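Reducing end xylose-releasing exo-oligoxylanase (Bacillus halodurans, PDB 1WU4) hydrolyses xylooligosaccharides of three or more units, releasing xylose from the reducing end with inversion of anomeric configuration. Local coordinates at residues 70-75 / 93-98; 86-91 / 142-147; 111-114 / 120-123; 176-181 / 216-221. The protein carries 1 engineered substitution. All blocks are in the same frame, centred on the assembly; numbering follows the deposited sequence.

Contact 1: 70-75 / 93-98; sequences EGMSYG and NWTMKN
Between 70-75 of helix 69-81 and 93-98 of helix 85-99, the CA atoms of M72 and T95 come nearest, 7.1 Å apart. These are two successive helices of the (alpha/alpha)6 barrel of glycoside hydrolase family 8, and M72 is the one residue of 70-75 that reaches across. Its chain is bent at chi2 and again at chi3 (-99°), which brings the methyl CE round onto W94. CE approaches the indole obliquely, 3.4 Å from CE3 of W94, and also lies 3.7 Å from CB of that residue. The two side chains run at about a right angle. T95 meets M72 differently, the pair sliding past each other in opposite directions, with OG1 of T95 3.6 Å from CE of M72. That hydroxyl is turned back along its own helix to a hydrogen bond with the carbonyl O of I91, so what it offers M72 is van der Waals contact. On the same helix as M72, E70, the proton donor by similarity, takes no part in the contact; it forms a salt bridge with R266 and a hydrogen bond with Y359 OH. On W94, OD1 of N98 sits over the five-membered ring, 3.2 Å above its plane.

Contact 2: 86-91 / 142-147; sequences DIFDRI and HRWGDG
F88 and W144 form a T-shaped aromatic pair between helix 85-99 and the C-terminal end of helix 127-144, both part of the (alpha/alpha)6 barrel. W144 supplies the edge and F88 the face: the planes stand at 75°, and the centroid of the F88 ring is 5.3 Å from that of the six-membered ring of W144. The F88 side chain sets out toward its partner. Already at CB it touches the indole, with CH2 of W144 3.7 Å away. CG comes next and lies close to the plane of the indole, 3.6 Å from CZ3 of W144. With CG anti to the backbone N (chi1 -174°), the phenyl ring is held out from its helix and presents a face to that edge. CD1 and CD2 of F88 flank the touching point, each 3.9 Å from CZ3 of W144, which is therefore set over the CG side of the ring and not over its middle. The far half of the ring, CE1, CE2 and CZ, leads away from the indole; as a whole the side chain also packs on A136, L137 and A140 of helix 127-144 and on M76 of helix 69-81. An alanine here would keep just CB against the CZ3-CH2 edge and is likely to leave a gap where the phenyl ring stood, with the indole edge lacking its aromatic face. After W144 the chain leaves the helix at G145, whose positive phi (86°) suits glycine. At the far side of the indole, NE1 of W144 is hydrogen-bonded to OD1 of D83.

Contact 3: 111-114 / 120-123; sequences AWSC and KNSW
S113 and N121 face each other through two hydrogen bonds, one from the backbone and one from the side chain of N121. The backbone N of N121 donates to the carbonyl O of S113 at 2.8 Å, with an angle of 162° at the hydrogen. The carboxamide folds back alongside, and its ND2 reaches OG of S113 at 3.0 Å and 166°, with OG close to the amide plane. A chi1 of 172° places OG of S113 to meet this donor; OG also bonds to OD2 of D66, and ND2 to OE1 of Q115. On one flank K120 runs past A111 and C114: its CD lies 3.8 Å from CB of A111 and its CG 3.9 Å from SG of C114, while NZ ends on the carbonyl O of N98. On the other flank the indole of W112 has CB of S113 lying over its centre, and S122 comes in at its edge, OG in the ring plane and 3.6 Å from NE1 of W112. The polar partner of that hydroxyl is the backbone N of G124, not the indole. Packing is close at A111, where CB is 3.2 Å from the carbonyl O of S122; both this O and the N of S122 are buried with no polar partner in the model. The single bridge between C114 and K120 closes a short loop, and strand 113-114 also pairs antiparallel with 67-68. The side chain of W112 is about 7 Å from that of E70, the proton donor by similarity, consistent with a loop bordering the active site of this family 8 enzyme.

Contact 4: 176-181 / 216-221; sequences PMWNRD and RVFWKE
One face of the W178 indole receives the edges of two consecutive aromatic residues, F218 and W219, from the first turns of helix 216-233. Both meet it nearly upright, with planes at 82° in each case, but they divide the indole between them. F218 takes the five-membered end in an offset edge-to-face pair: its tip CZ lies 3.7 Å from CB of W178, and the ring centroids are 5.7 Å apart. W219 stands over the six-membered ring, where its CZ3 and CH2 edge comes within 3.6 Å of CZ2 of W178 and the centroids are 4.8 Å apart. CD2 of F218 also lies over the centre of the W219 ring. W178 turns its broad face to the helix from a chi1 of -91°, away from a staggered value. A leucine in place of W178 would probably leave the CZ3-CH2 edge of W219 without a flat surface to rest on and open a gap in the cluster. R180 adds a looser contact, its CD 4.4 Å from CE1 of F218, while its guanidinium pairs with E170. The cluster extends further through edge-to-face pairs of W178 with Y204 and W219 with F207, both from helix 201-210. C165 and V166 of helix 154-167 pack against it, and E131 of helix 127-144 touches W178, so the loop 176-181 is lodged among four helices.

Contacts 1 and 2 share helix 85-99 and touch through I91, which packs on M72 and G75; their centres are about 13 Å apart and their segments alternate along the chain. Contact 3 follows contact 1 in sequence and adjoins it, about 11 Å between centres, where K120 NZ and C114 meet the end of helix 85-99. It falls within the chain between the two halves of contact 2, yet lies about 24 Å from it, centre to centre. Contact 4 comes last, its centre about 24 to 27 Å from the other three and touching none. The first three thus link helices 69-81, 85-99 and 127-144 and the loop after strand 113-114, while contact 4 ties a later loop to helix 216-233.

Contact 1: 70-75 / 93-98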
# COMPACT_ATOMS: atom_id res chain seq x y z
N GLU A 70 -0.08 -8.97 -2.22
CA GLU A 70 -0.40 -7.73 -1.52
C GLU A 70 0.08 -7.85 -0.07
O GLU A 70 0.77 -6.98 0.45
CB GLU A 70 -1.92 -7.51 -1.53
CG GLU A 70 -2.43 -6.43 -0.59
CD GLU A 70 -3.92 -6.56 -0.31
OE1 GLU A 70 -4.34 -7.62 0.20
OE2 GLU A 70 -4.67 -5.61 -0.61
N GLY A 71 -0.28 -8.96 0.57
CA GLY A 71 0.11 -9.19 1.95
C GLY A 71 1.59 -9.46 2.16
O GLY A 71 2.18 -8.99 3.13
N MET A 72 2.19 -10.23 1.26
CA MET A 72 3.61 -10.53 1.37
C MET A 72 4.43 -9.25 1.19
O MET A 72 5.37 -9.01 1.94
CB MET A 72 4.01 -11.58 0.34
CG MET A 72 3.34 -12.94 0.56
SD MET A 72 3.75 -13.66 2.18
CE MET A 72 5.05 -14.83 1.69
N SER A 73 4.07 -8.44 0.20
CA SER A 73 4.80 -7.19 -0.03
C SER A 73 4.58 -6.23 1.15
O SER A 73 5.50 -5.53 1.56
CB SER A 73 4.38 -6.55 -1.36
OG SER A 73 3.03 -6.13 -1.36
N TYR A 74 3.36 -6.22 1.69
CA TYR A 74 3.07 -5.38 2.85
C TYR A 74 3.94 -5.84 4.02
O TYR A 74 4.54 -5.04 4.72
CB TYR A 74 1.61 -5.50 3.29
CG TYR A 74 0.58 -4.73 2.49
CD1 TYR A 74 0.94 -3.80 1.51
CD2 TYR A 74 -0.78 -4.92 2.75
CE1 TYR A 74 -0.04 -3.09 0.81
CE2 TYR A 74 -1.76 -4.21 2.05
CZ TYR A 74 -1.38 -3.30 1.08
OH TYR A 74 -2.36 -2.61 0.40
N GLY A 75 3.99 -7.16 4.21
CA GLY A 75 4.77 -7.74 5.29
C GLY A 75 6.23 -7.38 5.22
O GLY A 75 6.87 -7.08 6.23
N ASN A 93 11.75 -14.99 1.01
CA ASN A 93 12.15 -16.33 0.60
C ASN A 93 10.93 -17.14 0.15
O ASN A 93 10.96 -17.80 -0.89
CB ASN A 93 12.88 -17.04 1.75
CG ASN A 93 13.53 -18.34 1.31
OD1 ASN A 93 14.13 -18.41 0.23
ND2 ASN A 93 13.43 -19.36 2.15
N TRP A 94 9.85 -17.07 0.93
CA TRP A 94 8.62 -17.78 0.59
C TRP A 94 8.08 -17.26 -0.73
O TRP A 94 7.63 -18.02 -1.59
CB TRP A 94 7.57 -17.57 1.69
CG TRP A 94 6.46 -18.60 1.73
CD1 TRP A 94 6.39 -19.69 2.55
CD2 TRP A 94 5.25 -18.61 0.95
NE1 TRP A 94 5.22 -20.37 2.34
CE2 TRP A 94 4.50 -19.73 1.37
CE3 TRP A 94 4.73 -17.77 -0.05
CZ2 TRP A 94 3.25 -20.04 0.82
CZ3 TRP A 94 3.48 -18.09 -0.60
CH2 TRP A 94 2.76 -19.21 -0.16
N THR A 95 8.12 -15.94 -0.88
CA THR A 95 7.64 -15.27 -2.09
C THR A 95 8.38 -15.74 -3.34
O THR A 95 7.75 -16.09 -4.34
CB THR A 95 7.80 -13.74 -1.95
OG1 THR A 95 7.04 -13.28 -0.83
CG2 THR A 95 7.32 -13.04 -3.21
N MET A 96 9.70 -15.74 -3.28
CA MET A 96 10.50 -16.17 -4.43
C MET A 96 10.35 -17.66 -4.71
O MET A 96 10.35 -18.08 -5.87
CB MET A 96 11.97 -15.84 -4.19
CG MET A 96 12.33 -14.39 -4.47
SD MET A 96 11.95 -13.92 -6.18
CE MET A 96 12.91 -15.11 -7.08
N LYS A 97 10.21 -18.45 -3.66
CA LYS A 97 10.08 -19.89 -3.81
C LYS A 97 8.73 -20.34 -4.38
O LYS A 97 8.68 -21.19 -5.27
CB LYS A 97 10.31 -20.56 -2.46
CG LYS A 97 10.31 -22.08 -2.49
CD LYS A 97 10.44 -22.66 -1.08
CE LYS A 97 11.68 -22.12 -0.37
NZ LYS A 97 12.94 -22.45 -1.09
N ASN A 98 7.65 -19.75 -3.88
CA ASN A 98 6.31 -20.15 -4.30
C ASN A 98 5.51 -19.22 -5.21
O ASN A 98 4.61 -19.68 -5.91
CB ASN A 98 5.46 -20.42 -3.05
CG ASN A 98 6.09 -21.45 -2.13
OD1 ASN A 98 6.26 -21.21 -0.93
ND2 ASN A 98 6.43 -22.61 -2.69

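Contact 2: 86-91 / 142-147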
# COMPACT_ATOMS: atom_id res chain seq x y z
N ASP A 86 15.11 -10.77 9.87
CA ASP A 86 14.76 -12.18 9.97
C ASP A 86 13.37 -12.42 9.38
O ASP A 86 13.17 -13.36 8.61
CB ASP A 86 14.83 -12.64 11.43
CG ASP A 86 13.90 -11.86 12.35
OD1 ASP A 86 13.83 -10.62 12.23
OD2 ASP A 86 13.26 -12.50 13.21
N ILE A 87 12.42 -11.56 9.73
CA ILE A 87 11.06 -11.69 9.22
C ILE A 87 11.01 -11.34 7.73
O ILE A 87 10.37 -12.03 6.94
CB ILE A 87 10.10 -10.77 10.01
CG1 ILE A 87 10.00 -11.27 11.46
CG2 ILE A 87 8.72 -10.75 9.36
CD1 ILE A 87 9.15 -10.40 12.36
N PHE A 88 11.70 -10.26 7.36
CA PHE A 88 11.75 -9.83 5.97
C PHE A 88 12.21 -10.97 5.07
O PHE A 88 11.57 -11.28 4.07
CB PHE A 88 12.73 -8.65 5.83
CG PHE A 88 12.75 -8.03 4.47
CD1 PHE A 88 12.03 -6.86 4.21
CD2 PHE A 88 13.48 -8.61 3.43
CE1 PHE A 88 12.05 -6.28 2.94
CE2 PHE A 88 13.50 -8.03 2.16
CZ PHE A 88 12.79 -6.86 1.92
N ASP A 89 13.34 -11.58 5.43
CA ASP A 89 13.91 -12.67 4.65
C ASP A 89 13.02 -13.90 4.58
O ASP A 89 12.95 -14.57 3.55
CB ASP A 89 15.29 -13.04 5.20
CG ASP A 89 16.35 -12.00 4.87
OD1 ASP A 89 17.47 -12.09 5.40
OD2 ASP A 89 16.05 -11.08 4.06
N ARG A 90 12.34 -14.22 5.68
CA ARG A 90 11.45 -15.37 5.69
C ARG A 90 10.33 -15.17 4.68
O ARG A 90 9.99 -16.08 3.92
CB ARG A 90 10.85 -15.58 7.09
CG ARG A 90 11.77 -16.29 8.08
CD ARG A 90 11.15 -16.31 9.47
NE ARG A 90 11.95 -17.03 10.45
CZ ARG A 90 11.95 -18.36 10.60
NH1 ARG A 90 11.18 -19.11 9.82
NH2 ARG A 90 12.71 -18.92 11.53
N ILE A 91 9.76 -13.97 4.65
CA ILE A 91 8.67 -13.65 3.73
C ILE A 91 9.15 -13.59 2.28
O ILE A 91 8.51 -14.16 1.39
CB ILE A 91 8.02 -12.29 4.10
CG1 ILE A 91 7.38 -12.38 5.49
CG2 ILE A 91 6.99 -11.90 3.05
CD1 ILE A 91 6.88 -11.05 6.02
N HIS A 142 19.27 -0.83 1.61
CA HIS A 142 19.81 0.35 2.27
C HIS A 142 20.03 0.18 3.77
O HIS A 142 21.00 0.71 4.32
CB HIS A 142 18.90 1.55 1.99
CG HIS A 142 18.74 1.83 0.53
ND1 HIS A 142 17.77 2.67 0.03
CD2 HIS A 142 19.42 1.36 -0.55
CE1 HIS A 142 17.85 2.70 -1.29
NE2 HIS A 142 18.84 1.91 -1.67
N ARG A 143 19.16 -0.56 4.44
CA ARG A 143 19.31 -0.76 5.88
C ARG A 143 20.30 -1.87 6.23
O ARG A 143 21.08 -1.73 7.17
CB ARG A 143 17.97 -1.12 6.54
CG ARG A 143 16.91 -0.04 6.48
CD ARG A 143 15.89 -0.23 7.61
NE ARG A 143 16.46 0.15 8.90
CZ ARG A 143 15.76 0.26 10.03
NH1 ARG A 143 14.46 0.02 10.05
NH2 ARG A 143 16.37 0.63 11.15
N TRP A 144 20.26 -2.96 5.47
CA TRP A 144 21.09 -4.12 5.78
C TRP A 144 22.18 -4.49 4.78
O TRP A 144 23.06 -5.30 5.09
CB TRP A 144 20.19 -5.34 5.99
CG TRP A 144 19.01 -5.05 6.88
CD1 TRP A 144 19.04 -4.43 8.09
CD2 TRP A 144 17.64 -5.39 6.63
NE1 TRP A 144 17.78 -4.37 8.63
CE2 TRP A 144 16.90 -4.95 7.75
CE3 TRP A 144 16.96 -6.02 5.58
CZ2 TRP A 144 15.51 -5.12 7.85
CZ3 TRP A 144 15.58 -6.19 5.68
CH2 TRP A 144 14.87 -5.74 6.81
N GLY A 145 22.12 -3.92 3.58
CA GLY A 145 23.11 -4.24 2.57
C GLY A 145 22.68 -5.48 1.80
O GLY A 145 22.00 -6.35 2.35
N ASP A 146 23.07 -5.55 0.53
CA ASP A 146 22.72 -6.69 -0.30
C ASP A 146 23.40 -7.97 0.16
O ASP A 146 24.59 -7.98 0.48
CB ASP A 146 23.10 -6.41 -1.76
CG ASP A 146 22.01 -5.67 -2.51
OD1 ASP A 146 21.13 -5.07 -1.87
OD2 ASP A 146 22.04 -5.70 -3.76
N GLY A 147 22.62 -9.05 0.20
CA GLY A 147 23.15 -10.34 0.60
C GLY A 147 23.93 -10.98 -0.52
O GLY A 147 23.71 -10.68 -1.70

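Contact 3: 111-114 / 120-123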
# COMPACT_ATOMS: atom_id res chain seq x y z
N ALA A 111 2.81 -14.62 -8.80
CA ALA A 111 1.43 -15.10 -8.76
C ALA A 111 0.75 -14.38 -7.61
O ALA A 111 1.22 -14.43 -6.47
CB ALA A 111 1.41 -16.61 -8.55
N TRP A 112 -0.38 -13.73 -7.88
CA TRP A 112 -1.05 -12.94 -6.85
C TRP A 112 -1.62 -13.69 -5.65
O TRP A 112 -1.66 -13.13 -4.54
CB TRP A 112 -2.16 -12.07 -7.47
CG TRP A 112 -3.47 -12.76 -7.66
CD1 TRP A 112 -3.85 -13.56 -8.70
CD2 TRP A 112 -4.60 -12.69 -6.77
NE1 TRP A 112 -5.14 -13.99 -8.52
CE2 TRP A 112 -5.62 -13.48 -7.34
CE3 TRP A 112 -4.83 -12.05 -5.55
CZ2 TRP A 112 -6.87 -13.63 -6.73
CZ3 TRP A 112 -6.08 -12.21 -4.94
CH2 TRP A 112 -7.08 -12.99 -5.54
N SER A 113 -2.04 -14.93 -5.86
CA SER A 113 -2.62 -15.73 -4.78
C SER A 113 -2.10 -17.16 -4.77
O SER A 113 -2.11 -17.84 -5.79
CB SER A 113 -4.15 -15.75 -4.92
OG SER A 113 -4.73 -16.66 -4.00
N CYS A 114 -1.64 -17.59 -3.60
CA CYS A 114 -1.14 -18.95 -3.41
C CYS A 114 -1.80 -19.56 -2.19
O CYS A 114 -2.28 -18.85 -1.31
CB CYS A 114 0.37 -18.94 -3.18
SG CYS A 114 1.38 -18.61 -4.62
N LYS A 120 0.23 -22.29 -6.43
CA LYS A 120 -0.30 -21.08 -7.05
C LYS A 120 -1.77 -21.27 -7.43
O LYS A 120 -2.14 -22.27 -8.04
CB LYS A 120 0.50 -20.71 -8.30
CG LYS A 120 1.97 -20.40 -8.04
CD LYS A 120 2.71 -20.07 -9.33
CE LYS A 120 4.18 -19.77 -9.07
NZ LYS A 120 4.89 -20.94 -8.48
N ASN A 121 -2.62 -20.31 -7.05
CA ASN A 121 -4.04 -20.37 -7.37
C ASN A 121 -4.30 -19.68 -8.70
O ASN A 121 -5.38 -19.80 -9.27
CB ASN A 121 -4.88 -19.67 -6.30
CG ASN A 121 -4.87 -20.41 -4.98
OD1 ASN A 121 -5.05 -21.63 -4.94
ND2 ASN A 121 -4.68 -19.68 -3.89
N SER A 122 -3.29 -18.98 -9.19
CA SER A 122 -3.39 -18.24 -10.44
C SER A 122 -1.98 -17.92 -10.94
O SER A 122 -1.03 -17.95 -10.17
CB SER A 122 -4.16 -16.94 -10.19
OG SER A 122 -4.09 -16.05 -11.29
N TRP A 123 -1.86 -17.63 -12.23
CA TRP A 123 -0.57 -17.25 -12.79
C TRP A 123 -0.62 -15.78 -13.19
O TRP A 123 0.20 -15.29 -13.96
CB TRP A 123 -0.22 -18.13 -14.00
CG TRP A 123 0.46 -19.42 -13.64
CD1 TRP A 123 0.35 -20.10 -12.45
CD2 TRP A 123 1.31 -20.21 -14.48
NE1 TRP A 123 1.08 -21.26 -12.51
CE2 TRP A 123 1.68 -21.36 -13.74
CE3 TRP A 123 1.79 -20.06 -15.78
CZ2 TRP A 123 2.51 -22.35 -14.26
CZ3 TRP A 123 2.62 -21.05 -16.31
CH2 TRP A 123 2.97 -22.18 -15.55

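Contact 4: 176-181 / 216-221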
# COMPACT_ATOMS: atom_id res chain seq x y z
N PRO A 176 3.82 -4.99 -19.93
CA PRO A 176 4.29 -4.20 -18.79
C PRO A 176 3.16 -3.92 -17.80
O PRO A 176 1.98 -4.09 -18.13
CB PRO A 176 4.80 -2.93 -19.45
CG PRO A 176 3.81 -2.74 -20.58
CD PRO A 176 3.69 -4.15 -21.14
N MET A 177 3.52 -3.50 -16.59
CA MET A 177 2.52 -3.18 -15.58
C MET A 177 2.16 -1.70 -15.59
O MET A 177 1.26 -1.27 -14.86
CB MET A 177 3.01 -3.59 -14.19
CG MET A 177 2.98 -5.09 -13.97
SD MET A 177 3.35 -5.53 -12.27
CE MET A 177 2.69 -7.18 -12.21
N TRP A 178 2.86 -0.94 -16.42
CA TRP A 178 2.61 0.49 -16.59
C TRP A 178 2.38 0.72 -18.07
O TRP A 178 3.08 0.13 -18.90
CB TRP A 178 3.81 1.33 -16.15
CG TRP A 178 3.78 1.76 -14.72
CD1 TRP A 178 3.45 2.99 -14.24
CD2 TRP A 178 4.08 0.95 -13.58
NE1 TRP A 178 3.52 2.99 -12.86
CE2 TRP A 178 3.90 1.75 -12.44
CE3 TRP A 178 4.48 -0.39 -13.42
CZ2 TRP A 178 4.11 1.26 -11.14
CZ3 TRP A 178 4.69 -0.87 -12.13
CH2 TRP A 178 4.50 -0.05 -11.01
N ASN A 179 1.41 1.55 -18.41
CA ASN A 179 1.18 1.86 -19.81
C ASN A 179 2.30 2.83 -20.14
O ASN A 179 2.47 3.85 -19.47
CB ASN A 179 -0.19 2.52 -19.99
CG ASN A 179 -0.43 2.97 -21.42
OD1 ASN A 179 0.14 3.96 -21.87
ND2 ASN A 179 -1.27 2.23 -22.14
N ARG A 180 3.08 2.51 -21.17
CA ARG A 180 4.22 3.33 -21.55
C ARG A 180 3.88 4.72 -22.08
O ARG A 180 4.69 5.64 -21.97
CB ARG A 180 5.07 2.59 -22.59
CG ARG A 180 5.65 1.28 -22.08
CD ARG A 180 6.68 1.52 -20.99
NE ARG A 180 7.90 2.12 -21.52
CZ ARG A 180 8.75 1.50 -22.33
NH1 ARG A 180 9.84 2.12 -22.76
NH2 ARG A 180 8.53 0.24 -22.70
N ASP A 181 2.68 4.88 -22.63
CA ASP A 181 2.27 6.16 -23.17
C ASP A 181 1.75 7.14 -22.13
O ASP A 181 2.14 8.31 -22.13
CB ASP A 181 1.20 5.96 -24.25
CG ASP A 181 1.71 5.14 -25.42
OD1 ASP A 181 2.79 5.48 -25.96
OD2 ASP A 181 1.04 4.17 -25.81
N ARG A 216 14.92 5.98 -15.06
CA ARG A 216 14.72 7.01 -14.05
C ARG A 216 13.86 8.18 -14.49
O ARG A 216 13.11 8.73 -13.68
CB ARG A 216 16.07 7.48 -13.50
CG ARG A 216 16.72 6.37 -12.68
CD ARG A 216 18.03 6.76 -12.03
NE ARG A 216 18.59 5.60 -11.35
CZ ARG A 216 19.76 5.59 -10.71
NH1 ARG A 216 20.51 6.69 -10.65
NH2 ARG A 216 20.18 4.48 -10.13
N VAL A 217 13.95 8.55 -15.76
CA VAL A 217 13.12 9.64 -16.27
C VAL A 217 11.67 9.14 -16.30
O VAL A 217 10.75 9.85 -15.89
CB VAL A 217 13.56 10.08 -17.68
CG1 VAL A 217 12.54 11.05 -18.26
CG2 VAL A 217 14.93 10.74 -17.60
N PHE A 218 11.48 7.91 -16.76
CA PHE A 218 10.15 7.31 -16.81
C PHE A 218 9.48 7.34 -15.44
O PHE A 218 8.33 7.74 -15.30
CB PHE A 218 10.21 5.86 -17.28
CG PHE A 218 8.92 5.11 -17.09
CD1 PHE A 218 7.90 5.21 -18.02
CD2 PHE A 218 8.72 4.34 -15.95
CE1 PHE A 218 6.68 4.56 -17.81
CE2 PHE A 218 7.51 3.68 -15.73
CZ PHE A 218 6.49 3.79 -16.66
N TRP A 219 10.20 6.91 -14.41
CA TRP A 219 9.63 6.89 -13.07
C TRP A 219 9.25 8.27 -12.56
O TRP A 219 8.27 8.42 -11.83
CB TRP A 219 10.57 6.17 -12.10
CG TRP A 219 10.52 4.67 -12.30
CD1 TRP A 219 11.54 3.86 -12.70
CD2 TRP A 219 9.37 3.83 -12.15
NE1 TRP A 219 11.10 2.56 -12.82
CE2 TRP A 219 9.77 2.51 -12.48
CE3 TRP A 219 8.04 4.06 -11.77
CZ2 TRP A 219 8.88 1.43 -12.44
CZ3 TRP A 219 7.16 2.98 -11.73
CH2 TRP A 219 7.58 1.68 -12.07
N LYS A 220 10.00 9.29 -12.95
CA LYS A 220 9.68 10.65 -12.55
C LYS A 220 8.36 11.03 -13.23
O LYS A 220 7.48 11.65 -12.62
CB LYS A 220 10.79 11.60 -12.98
CG LYS A 220 10.49 13.06 -12.66
CD LYS A 220 11.63 13.95 -13.10
CE LYS A 220 11.29 15.41 -12.87
NZ LYS A 220 12.40 16.29 -13.29
N GLU A 221 8.22 10.64 -14.49
CA GLU A 221 7.01 10.93 -15.25
C GLU A 221 5.82 10.16 -14.69
O GLU A 221 4.69 10.64 -14.72
CB GLU A 221 7.21 10.60 -16.73
CG GLU A 221 8.39 11.35 -17.34
CD GLU A 221 8.64 10.98 -18.79
OE1 GLU A 221 8.50 9.79 -19.13
OE2 GLU A 221 8.99 11.88 -19.57